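Local atomic coordinates of endo-1,4-beta-xylanase (Pseudoalteromonas haloplanktis, PDB entry 1H12), a protein that probably hydrolyses internal beta-1,4 linkages of xylan, as a cold-adapted endoxylanase of glycoside hydrolase family 8. Residues A[47-52]-A[382-387]; A[64-69]-A[74-79]; A[80-85]-A[378-383]. All coordinates share one frame; numbering follows the deposited sequence.

Contact 1 (A[47-52]-A[382-387]); sequences QQLYYP and NGSLYM. With XYP (beta-D-xylopyranose), chain B.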
loop_
_atom_site.group_PDB
_atom_site.type_symbol
_atom_site.label_atom_id
_atom_site.label_comp_id
_atom_site.label_asym_id
_atom_site.label_seq_id
_atom_site.Cartn_x
_atom_site.Cartn_y
_atom_site.Cartn_z
ATOM N N GLN A 47 -13.446 -7.718 13.547
ATOM C CA GLN A 47 -12.297 -7.219 12.795
ATOM C C GLN A 47 -12.299 -7.706 11.321
ATOM O O GLN A 47 -11.581 -7.155 10.487
ATOM C CB GLN A 47 -10.991 -7.714 13.400
ATOM C CG GLN A 47 -10.734 -7.325 14.831
ATOM C CD GLN A 47 -11.456 -8.189 15.870
ATOM O OE1 GLN A 47 -11.949 -9.272 15.533
ATOM N NE2 GLN A 47 -11.540 -7.690 17.117
ATOM N N GLN A 48 -13.089 -8.741 11.054
ATOM C CA GLN A 48 -13.057 -9.461 9.806
ATOM C C GLN A 48 -13.148 -8.538 8.594
ATOM O O GLN A 48 -14.059 -7.704 8.463
ATOM C CB GLN A 48 -14.237 -10.430 9.788
ATOM C CG GLN A 48 -14.372 -11.221 8.500
ATOM C CD GLN A 48 -15.585 -12.160 8.492
ATOM O OE1 GLN A 48 -16.422 -12.143 9.442
ATOM N NE2 GLN A 48 -15.699 -12.952 7.447
ATOM N N LEU A 49 -12.244 -8.808 7.626
ATOM C CA LEU A 49 -12.304 -8.187 6.308
ATOM C C LEU A 49 -12.408 -9.224 5.155
ATOM O O LEU A 49 -12.697 -8.834 4.028
ATOM C CB LEU A 49 -11.097 -7.267 6.059
ATOM C CG LEU A 49 -11.137 -5.998 6.886
ATOM C CD1 LEU A 49 -9.848 -5.228 6.763
ATOM C CD2 LEU A 49 -12.329 -5.135 6.493
ATOM N N TYR A 50 -12.097 -10.471 5.447
ATOM C CA TYR A 50 -12.004 -11.543 4.470
ATOM C C TYR A 50 -13.309 -12.326 4.453
ATOM O O TYR A 50 -13.663 -12.934 5.467
ATOM C CB TYR A 50 -10.839 -12.434 4.900
ATOM C CG TYR A 50 -10.639 -13.787 4.253
ATOM C CD1 TYR A 50 -10.920 -14.977 4.956
ATOM C CD2 TYR A 50 -10.001 -13.909 3.040
ATOM C CE1 TYR A 50 -10.574 -16.195 4.442
ATOM C CE2 TYR A 50 -9.666 -15.137 2.535
ATOM C CZ TYR A 50 -9.971 -16.307 3.230
ATOM O OH TYR A 50 -9.629 -17.529 2.692
ATOM N N TYR A 51 -14.034 -12.287 3.338
ATOM C CA TYR A 51 -15.354 -12.870 3.213
ATOM C C TYR A 51 -15.447 -13.792 2.026
ATOM O O TYR A 51 -14.904 -13.522 0.949
ATOM C CB TYR A 51 -16.399 -11.754 3.036
ATOM C CG TYR A 51 -16.647 -10.971 4.297
ATOM C CD1 TYR A 51 -15.830 -9.951 4.692
ATOM C CD2 TYR A 51 -17.745 -11.306 5.114
ATOM C CE1 TYR A 51 -16.063 -9.271 5.870
ATOM C CE2 TYR A 51 -17.958 -10.606 6.300
ATOM C CZ TYR A 51 -17.117 -9.591 6.676
ATOM O OH TYR A 51 -17.308 -8.892 7.852
ATOM N N PRO A 52 -16.169 -14.898 2.180
ATOM C CA PRO A 52 -16.418 -15.782 1.042
ATOM C C PRO A 52 -17.438 -15.215 0.087
ATOM O O PRO A 52 -18.380 -14.517 0.474
ATOM C CB PRO A 52 -16.954 -17.068 1.738
ATOM C CG PRO A 52 -17.632 -16.576 2.947
ATOM C CD PRO A 52 -16.811 -15.366 3.432
ATOM N N ASN A 382 -8.679 1.370 7.620
ATOM C CA ASN A 382 -7.907 1.307 8.861
ATOM C C ASN A 382 -7.326 -0.063 9.131
ATOM O O ASN A 382 -6.162 -0.187 9.496
ATOM C CB ASN A 382 -8.747 1.780 10.033
ATOM C CG ASN A 382 -9.004 3.298 9.994
ATOM O OD1 ASN A 382 -10.197 3.728 10.172
ATOM N ND2 ASN A 382 -8.028 4.060 9.824
ATOM N N GLY A 383 -8.131 -1.100 8.971
ATOM C CA GLY A 383 -7.734 -2.447 9.259
ATOM C C GLY A 383 -6.755 -3.012 8.236
ATOM O O GLY A 383 -5.856 -3.772 8.598
ATOM N N SER A 384 -6.906 -2.643 6.963
ATOM C CA SER A 384 -5.972 -3.120 5.965
ATOM C C SER A 384 -4.566 -2.565 6.234
ATOM O O SER A 384 -3.567 -3.280 6.140
ATOM C CB SER A 384 -6.427 -2.705 4.589
ATOM O OG SER A 384 -7.590 -3.374 4.149
ATOM N N LEU A 385 -4.484 -1.269 6.535
ATOM C CA LEU A 385 -3.196 -0.677 6.856
ATOM C C LEU A 385 -2.651 -1.183 8.158
ATOM O O LEU A 385 -1.430 -1.350 8.297
ATOM C CB LEU A 385 -3.282 0.846 6.887
ATOM C CG LEU A 385 -3.463 1.508 5.529
ATOM C CD1 LEU A 385 -3.563 3.042 5.697
ATOM C CD2 LEU A 385 -2.386 1.167 4.577
ATOM N N TYR A 386 -3.510 -1.408 9.148
ATOM C CA TYR A 386 -3.086 -1.946 10.430
ATOM C C TYR A 386 -2.386 -3.305 10.234
ATOM O O TYR A 386 -1.326 -3.564 10.805
ATOM C CB TYR A 386 -4.325 -2.065 11.332
ATOM C CG TYR A 386 -4.004 -2.529 12.751
ATOM C CD1 TYR A 386 -4.013 -3.854 13.093
ATOM C CD2 TYR A 386 -3.678 -1.626 13.751
ATOM C CE1 TYR A 386 -3.726 -4.310 14.362
ATOM C CE2 TYR A 386 -3.379 -2.064 15.030
ATOM C CZ TYR A 386 -3.395 -3.404 15.329
ATOM O OH TYR A 386 -3.121 -3.857 16.591
ATOM N N MET A 387 -2.970 -4.158 9.402
ATOM C CA MET A 387 -2.369 -5.467 9.095
ATOM C C MET A 387 -1.014 -5.309 8.446
ATOM O O MET A 387 -0.037 -5.926 8.874
ATOM C CB MET A 387 -3.342 -6.253 8.185
ATOM C CG MET A 387 -2.846 -7.616 7.774
ATOM S SD MET A 387 -2.913 -8.906 9.022
ATOM C CE MET A 387 -1.226 -8.944 9.693
HETATM O O1 XYP B . -13.173 4.575 13.850
HETATM C C1 XYP B . -13.039 5.805 13.115
HETATM C C2 XYP B . -11.919 5.700 12.215
HETATM C C3 XYP B . -11.691 6.896 11.368
HETATM C C4 XYP B . -13.033 7.474 10.892
HETATM C C5 XYP B . -14.052 7.544 12.016
HETATM O O2 XYP B . -10.688 5.334 12.843
HETATM O O3 XYP B . -10.786 6.610 10.303
HETATM O O4 XYP B . -12.896 8.702 10.229
HETATM O O5 XYP B . -14.165 6.250 12.619
#
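Leu49 meets the helix 379-392 over a flat group of its backbone: CD1 sits above one face of the Gly383-Ser384 peptide, 4.1 Å from Gly383 C. The other flat groups belong to the 47-52 segment. The Tyr51 ring has Gln48 NE2 above one face, 3.4 Å from its plane and offset toward the rim. The edge of that same amide is used in-plane, for Gln48 NE2 donates to Tyr50 O over 2.8 Å in an almost straight bond (176°), which holds the amide flat against the ring. Tyr50 is fixed separately, its ring stacked with His62.

With CG of Leu49 anti to its carbonyl carbon (chi1 -71°), the branch leads to the helix and CD1 also comes within 3.9 Å of Ser384 OG. Glycine suits position 383 because a CB there would crowd Leu49 CD1. Serine suits the next position because its small hydroxyl turns back to bond Tyr380 O within the helix, so the buried hydroxyl beside the leucine methyl already has a partner. Gln48 O is engaged as well, by Arg379 NE at the helix start. One turn of helix thus packs on the loop leading into strand 50-55, while Asn382 on the same turn faces a bound xylose, as fits the substrate cleft of the (alpha/alpha)6 barrel of family 8.

Contact 2 (A[64-69]-A[74-79]); sequences IKAINP and DIRTEG
Ala66 and Asp74 pack side by side on the same face of a beta hairpin, the methyl CB of Ala66 3.2 Å from Asp74 OD1. Asp74 has CG between its backbone N and carbonyl carbon (chi1 63°), which presents the carboxylate to Arg76, two residues on. The arginine, extended from CG to NE, grips it side-on with the carboxylate at the guanidinium edge: NE reaches OD1 at 2.8 Å, and NH2 takes the syn lone pair of OD2 at 2.9 Å. The aliphatic part of Arg76 passes along Ala66 CB, where alanine is small enough to let it by. Beyond, the Asn68 amide is turned 51° from the guanidinium plane and joins the group through a water that accepts from Asn68 ND2 and donates to Asp74 OD1 and Ala66 O.

Beneath these side chains Ala66 and Asp74 form an antiparallel hydrogen-bonded pair, Ala66 N to Asp74 O at 2.8 Å and Asp74 N to Ala66 O at 3.1 Å. The strands then splay, with short axes 120° apart, and a second water bridges the opening from Ile64 O to Arg76 N. At the far end CG1 of Ile64 lies 3.4 Å from Gly79 O, in the first turn of the helix 77-89. Glycine leaves room there for the branched isoleucine.

Asp74 OD1, shared by Arg76 and a water, and OD2, met by the same guanidinium, sit in surroundings that would favour the charged carboxylate, and the paired bonds restrict rotation of both groups.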
loop_
_atom_site.group_PDB
_atom_site.type_symbol
_atom_site.label_atom_id
_atom_site.label_comp_id
_atom_site.label_asym_id
_atom_site.label_seq_id
_atom_site.Cartn_x
_atom_site.Cartn_y
_atom_site.Cartn_z
ATOM N N ILE A 64 -11.675 -9.216 0.033
ATOM C CA ILE A 64 -11.534 -8.218 1.089
ATOM C C ILE A 64 -12.674 -7.240 0.859
ATOM O O ILE A 64 -12.812 -6.606 -0.180
ATOM C CB ILE A 64 -10.168 -7.552 1.052
ATOM C CG1 ILE A 64 -9.039 -8.556 1.329
ATOM C CG2 ILE A 64 -10.108 -6.381 2.041
ATOM C CD1 ILE A 64 -9.117 -9.296 2.648
ATOM N N LYS A 65 -13.548 -7.130 1.869
ATOM C CA LYS A 65 -14.735 -6.314 1.788
ATOM C C LYS A 65 -14.448 -4.885 2.199
ATOM O O LYS A 65 -14.081 -4.612 3.352
ATOM C CB LYS A 65 -15.841 -6.908 2.667
ATOM C CG LYS A 65 -17.177 -6.171 2.505
ATOM C CD LYS A 65 -18.293 -6.720 3.402
ATOM C CE LYS A 65 -18.680 -8.101 3.065
ATOM N NZ LYS A 65 -19.947 -8.510 3.893
ATOM N N ALA A 66 -14.660 -3.948 1.280
ATOM C CA ALA A 66 -14.518 -2.535 1.566
ATOM C C ALA A 66 -15.841 -2.016 2.116
ATOM O O ALA A 66 -16.674 -1.430 1.461
ATOM C CB ALA A 66 -14.070 -1.748 0.312
ATOM N N ILE A 67 -16.027 -2.295 3.389
ATOM C CA ILE A 67 -17.203 -1.884 4.140
ATOM C C ILE A 67 -17.326 -0.398 4.039
ATOM O O ILE A 67 -16.357 0.341 4.160
ATOM C CB ILE A 67 -17.070 -2.345 5.587
ATOM C CG1 ILE A 67 -17.090 -3.900 5.611
ATOM C CG2 ILE A 67 -18.164 -1.784 6.447
ATOM C CD1 ILE A 67 -16.652 -4.509 6.874
ATOM N N ASN A 68 -18.544 0.047 3.748
ATOM C CA ASN A 68 -18.751 1.458 3.470
ATOM C C ASN A 68 -20.159 1.850 3.814
ATOM O O ASN A 68 -21.127 1.563 3.065
ATOM C CB ASN A 68 -18.506 1.716 1.999
ATOM C CG ASN A 68 -18.467 3.199 1.672
ATOM O OD1 ASN A 68 -19.158 4.030 2.353
ATOM N ND2 ASN A 68 -17.607 3.580 0.715
ATOM N N PRO A 69 -20.258 2.514 4.947
ATOM C CA PRO A 69 -21.549 2.965 5.502
ATOM C C PRO A 69 -22.189 4.066 4.693
ATOM O O PRO A 69 -23.392 4.178 4.649
ATOM C CB PRO A 69 -21.159 3.566 6.886
ATOM C CG PRO A 69 -19.773 3.698 6.937
ATOM C CD PRO A 69 -19.145 2.913 5.797
ATOM N N ASP A 74 -18.370 -2.216 -0.984
ATOM C CA ASP A 74 -17.853 -2.552 -2.293
ATOM C C ASP A 74 -16.580 -3.361 -2.133
ATOM O O ASP A 74 -16.252 -3.775 -1.024
ATOM C CB ASP A 74 -17.767 -1.322 -3.182
ATOM C CG ASP A 74 -16.828 -0.246 -2.690
ATOM O OD1 ASP A 74 -15.814 -0.563 -2.081
ATOM O OD2 ASP A 74 -17.079 0.978 -2.928
ATOM N N ILE A 75 -15.928 -3.651 -3.255
ATOM C CA ILE A 75 -14.774 -4.557 -3.252
ATOM C C ILE A 75 -13.720 -3.873 -4.125
ATOM O O ILE A 75 -14.023 -3.494 -5.263
ATOM C CB ILE A 75 -15.152 -5.928 -3.836
ATOM C CG1 ILE A 75 -16.383 -6.492 -3.119
ATOM C CG2 ILE A 75 -13.962 -6.844 -3.792
ATOM C CD1 ILE A 75 -16.928 -7.744 -3.764
ATOM N N ARG A 76 -12.520 -3.687 -3.589
ATOM C CA ARG A 76 -11.489 -2.874 -4.221
ATOM C C ARG A 76 -10.227 -3.684 -4.485
ATOM O O ARG A 76 -9.839 -4.587 -3.742
ATOM C CB ARG A 76 -11.193 -1.664 -3.337
ATOM C CG ARG A 76 -12.400 -0.754 -3.219
ATOM C CD ARG A 76 -12.251 0.438 -2.324
ATOM N NE ARG A 76 -13.553 1.096 -2.243
ATOM C CZ ARG A 76 -13.760 2.388 -2.168
ATOM N NH1 ARG A 76 -12.751 3.261 -2.027
ATOM N NH2 ARG A 76 -15.024 2.806 -2.170
ATOM N N THR A 77 -9.522 -3.336 -5.543
ATOM C CA THR A 77 -8.274 -3.979 -5.885
ATOM C C THR A 77 -7.172 -3.695 -4.875
ATOM O O THR A 77 -6.358 -4.594 -4.603
ATOM C CB THR A 77 -7.798 -3.672 -7.306
ATOM O OG1 THR A 77 -7.779 -2.246 -7.477
ATOM C CG2 THR A 77 -8.679 -4.333 -8.316
ATOM N N GLU A 78 -7.107 -2.493 -4.317
ATOM C CA GLU A 78 -6.115 -2.211 -3.298
ATOM C C GLU A 78 -6.256 -3.183 -2.132
ATOM O O GLU A 78 -5.326 -3.885 -1.762
ATOM C CB GLU A 78 -6.195 -0.760 -2.860
ATOM C CG GLU A 78 -5.499 0.161 -3.856
ATOM C CD GLU A 78 -5.733 1.655 -3.609
ATOM O OE1 GLU A 78 -6.559 2.014 -2.748
ATOM O OE2 GLU A 78 -5.078 2.491 -4.305
ATOM N N GLY A 79 -7.456 -3.252 -1.564
ATOM C CA GLY A 79 -7.631 -4.122 -0.406
ATOM C C GLY A 79 -7.357 -5.579 -0.704
ATOM O O GLY A 79 -6.799 -6.299 0.119
HETATM O O HOH W 1 -11.161 -4.703 -1.230
HETATM O O HOH W 2 -15.868 1.119 0.241
#

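Contact 3 (A[80-85]-A[378-383]); sequences QSWGMT and YRYYNG. With XYP (beta-D-xylopyranose), chain B.
Trp82 of helix 77-89 reaches across to Tyr380 and Tyr381, from a turn that begins with Gln80, whose carbonyl takes the backbone N-H of Met84. Ser81 comes next, its OG bonding Glu78 O within the helix. Trp82 itself has CG anti to the carbonyl carbon (chi1 -64°), and its six-membered ring leads the approach. CH2 lies 3.8 Å from Tyr381 CE1, the indole coming to the edge of the phenol near its plane, so the two rings meet without stacking. CZ3 also has Tyr380 OH at 4.1 Å. A large, mostly apolar indole suits this span, since Trp82 CA and Tyr381 CA, the nearest such pair of the two segments, are 10.4 Å apart. Tyr148 meets the same indole edge-to-face from helix 143-160.

This is helix-to-helix packing inside the (alpha/alpha)6 barrel typical of family 8, and the start of the second helix also supplies part of the sugar pocket, which Gln327, Gly341 and Glu342 complete. There Tyr378, at the N-cap position, sets one ring face under the xylose, with C4 of the sugar 3.9 Å above the ring plane and Tyr378 CD2 3.4 Å from O5. The Asn382 side chain lies beside O2 and O3 of the sugar. An alanine here, lacking that amide, is likely to leave the sugar freer to shift on the tyrosine.

Further along, Thr85 follows one turn after Ser81 and puts its OG1 2.9 Å from Ser81 O, while its backbone N reaches that oxygen from the opposite face of the carbonyl plane. On Tyr381 the hydroxyl is taken up by Phe280 O and Arg284 NH1.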
loop_
_atom_site.group_PDB
_atom_site.type_symbol
_atom_site.label_atom_id
_atom_site.label_comp_id
_atom_site.label_asym_id
_atom_site.label_seq_id
_atom_site.Cartn_x
_atom_site.Cartn_y
_atom_site.Cartn_z
ATOM N N GLN A 80 -7.779 -6.031 -1.888
ATOM C CA GLN A 80 -7.573 -7.417 -2.324
ATOM C C GLN A 80 -6.074 -7.732 -2.367
ATOM O O GLN A 80 -5.615 -8.761 -1.855
ATOM C CB GLN A 80 -8.230 -7.635 -3.659
ATOM C CG GLN A 80 -8.409 -9.109 -4.051
ATOM C CD GLN A 80 -9.658 -9.725 -3.337
ATOM O OE1 GLN A 80 -9.855 -10.979 -3.668
ATOM N NE2 GLN A 80 -10.266 -9.104 -2.549
ATOM N N SER A 81 -5.310 -6.835 -3.022
ATOM C CA SER A 81 -3.896 -7.031 -3.200
ATOM C C SER A 81 -3.118 -6.918 -1.898
ATOM O O SER A 81 -2.139 -7.651 -1.676
ATOM C CB SER A 81 -3.384 -6.037 -4.250
ATOM O OG SER A 81 -3.310 -4.706 -3.750
ATOM N N TRP A 82 -3.546 -6.040 -1.013
ATOM C CA TRP A 82 -2.964 -5.908 0.310
ATOM C C TRP A 82 -3.206 -7.166 1.109
ATOM O O TRP A 82 -2.302 -7.659 1.823
ATOM C CB TRP A 82 -3.490 -4.672 1.032
ATOM C CG TRP A 82 -3.135 -3.374 0.402
ATOM C CD1 TRP A 82 -2.073 -3.114 -0.407
ATOM C CD2 TRP A 82 -3.854 -2.141 0.513
ATOM N NE1 TRP A 82 -2.093 -1.792 -0.793
ATOM C CE2 TRP A 82 -3.160 -1.178 -0.252
ATOM C CE3 TRP A 82 -5.041 -1.752 1.138
ATOM C CZ2 TRP A 82 -3.596 0.127 -0.387
ATOM C CZ3 TRP A 82 -5.483 -0.465 1.002
ATOM C CH2 TRP A 82 -4.750 0.466 0.262
ATOM N N GLY A 83 -4.409 -7.728 1.011
ATOM C CA GLY A 83 -4.707 -8.973 1.713
ATOM C C GLY A 83 -3.860 -10.136 1.233
ATOM O O GLY A 83 -3.390 -10.935 2.032
ATOM N N MET A 84 -3.659 -10.237 -0.079
ATOM C CA MET A 84 -2.752 -11.255 -0.604
ATOM C C MET A 84 -1.331 -11.067 -0.088
ATOM O O MET A 84 -0.625 -12.032 0.239
ATOM C CB MET A 84 -2.755 -11.225 -2.141
ATOM C CG MET A 84 -4.016 -11.833 -2.761
ATOM S SD MET A 84 -4.205 -11.459 -4.502
ATOM C CE MET A 84 -2.660 -12.116 -5.160
ATOM N N THR A 85 -0.884 -9.826 -0.032
ATOM C CA THR A 85 0.441 -9.521 0.449
ATOM C C THR A 85 0.606 -9.964 1.906
ATOM O O THR A 85 1.589 -10.586 2.281
ATOM C CB THR A 85 0.753 -8.045 0.237
ATOM O OG1 THR A 85 0.683 -7.734 -1.147
ATOM C CG2 THR A 85 2.143 -7.693 0.715
ATOM N N TYR A 378 -15.562 1.608 9.688
ATOM C CA TYR A 378 -14.453 2.178 8.975
ATOM C C TYR A 378 -13.241 1.256 8.948
ATOM O O TYR A 378 -12.130 1.679 8.607
ATOM C CB TYR A 378 -14.100 3.586 9.520
ATOM C CG TYR A 378 -15.192 4.584 9.255
ATOM C CD1 TYR A 378 -15.364 5.128 8.012
ATOM C CD2 TYR A 378 -16.100 4.896 10.235
ATOM C CE1 TYR A 378 -16.437 6.069 7.750
ATOM C CE2 TYR A 378 -17.152 5.846 9.992
ATOM C CZ TYR A 378 -17.281 6.387 8.761
ATOM O OH TYR A 378 -18.323 7.291 8.510
ATOM N N ARG A 379 -13.443 -0.029 9.265
ATOM C CA ARG A 379 -12.339 -0.917 9.403
ATOM C C ARG A 379 -11.665 -1.335 8.108
ATOM O O ARG A 379 -10.574 -1.902 8.167
ATOM C CB ARG A 379 -12.696 -2.143 10.239
ATOM C CG ARG A 379 -13.616 -3.123 9.545
ATOM C CD ARG A 379 -13.894 -4.295 10.442
ATOM N NE ARG A 379 -14.687 -5.359 9.888
ATOM C CZ ARG A 379 -15.992 -5.426 9.948
ATOM N NH1 ARG A 379 -16.715 -4.367 10.414
ATOM N NH2 ARG A 379 -16.585 -6.524 9.566
ATOM N N TYR A 380 -12.280 -1.150 6.942
ATOM C CA TYR A 380 -11.581 -1.569 5.714
ATOM C C TYR A 380 -10.262 -0.896 5.565
ATOM O O TYR A 380 -9.233 -1.519 5.413
ATOM C CB TYR A 380 -12.470 -1.343 4.484
ATOM C CG TYR A 380 -11.650 -1.347 3.194
ATOM C CD1 TYR A 380 -11.229 -2.504 2.610
ATOM C CD2 TYR A 380 -11.329 -0.150 2.580
ATOM C CE1 TYR A 380 -10.459 -2.492 1.459
ATOM C CE2 TYR A 380 -10.550 -0.122 1.410
ATOM C CZ TYR A 380 -10.103 -1.316 0.870
ATOM O OH TYR A 380 -9.326 -1.328 -0.282
ATOM N N TYR A 381 -10.258 0.421 5.542
ATOM C CA TYR A 381 -8.994 1.053 5.210
ATOM C C TYR A 381 -8.095 1.068 6.445
ATOM O O TYR A 381 -6.864 0.708 6.346
ATOM C CB TYR A 381 -9.152 2.384 4.568
ATOM C CG TYR A 381 -7.879 3.056 4.061
ATOM C CD1 TYR A 381 -6.977 2.416 3.273
ATOM C CD2 TYR A 381 -7.562 4.373 4.372
ATOM C CE1 TYR A 381 -5.802 3.006 2.879
ATOM C CE2 TYR A 381 -6.501 4.993 3.904
ATOM C CZ TYR A 381 -5.546 4.288 3.152
ATOM O OH TYR A 381 -4.349 4.841 2.729
ATOM N N ASN A 382 -8.679 1.370 7.620
ATOM C CA ASN A 382 -7.907 1.307 8.861
ATOM C C ASN A 382 -7.326 -0.063 9.131
ATOM O O ASN A 382 -6.162 -0.187 9.496
ATOM C CB ASN A 382 -8.747 1.780 10.033
ATOM C CG ASN A 382 -9.004 3.298 9.994
ATOM O OD1 ASN A 382 -10.197 3.728 10.172
ATOM N ND2 ASN A 382 -8.028 4.060 9.824
ATOM N N GLY A 383 -8.131 -1.100 8.971
ATOM C CA GLY A 383 -7.734 -2.447 9.259
ATOM C C GLY A 383 -6.755 -3.012 8.236
ATOM O O GLY A 383 -5.856 -3.772 8.598
HETATM O O1 XYP B . -13.173 4.575 13.850
HETATM C C1 XYP B . -13.039 5.805 13.115
HETATM C C2 XYP B . -11.919 5.700 12.215
HETATM C C3 XYP B . -11.691 6.896 11.368
HETATM C C4 XYP B . -13.033 7.474 10.892
HETATM C C5 XYP B . -14.052 7.544 12.016
HETATM O O2 XYP B . -10.688 5.334 12.843
HETATM O O3 XYP B . -10.786 6.610 10.303
HETATM O O4 XYP B . -12.896 8.702 10.229
HETATM O O5 XYP B . -14.165 6.250 12.619
#

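In the fold
All three contacts are buried, and contact 3 lies nearest the centre of the chain. Contacts 1 and 3 share helix 379-392, including Asn382 and Gly383, whereas contacts 2 and 3 both use helix 77-89. Contacts 1 and 2 meet in the sheet, where strands 50-55 and 58-66 are neighbours and Leu49 O lies 2.9 Å from Lys65 N, a probable hydrogen bond. The chemistry follows the place: contacts 1 and 3 are van der Waals packing, a leucine methyl on helix backbone in one and aromatic rings in the other, with no hydrogen bonds across them, while contact 2 joins a hairpin by backbone bonds and waters beside a salt bridge.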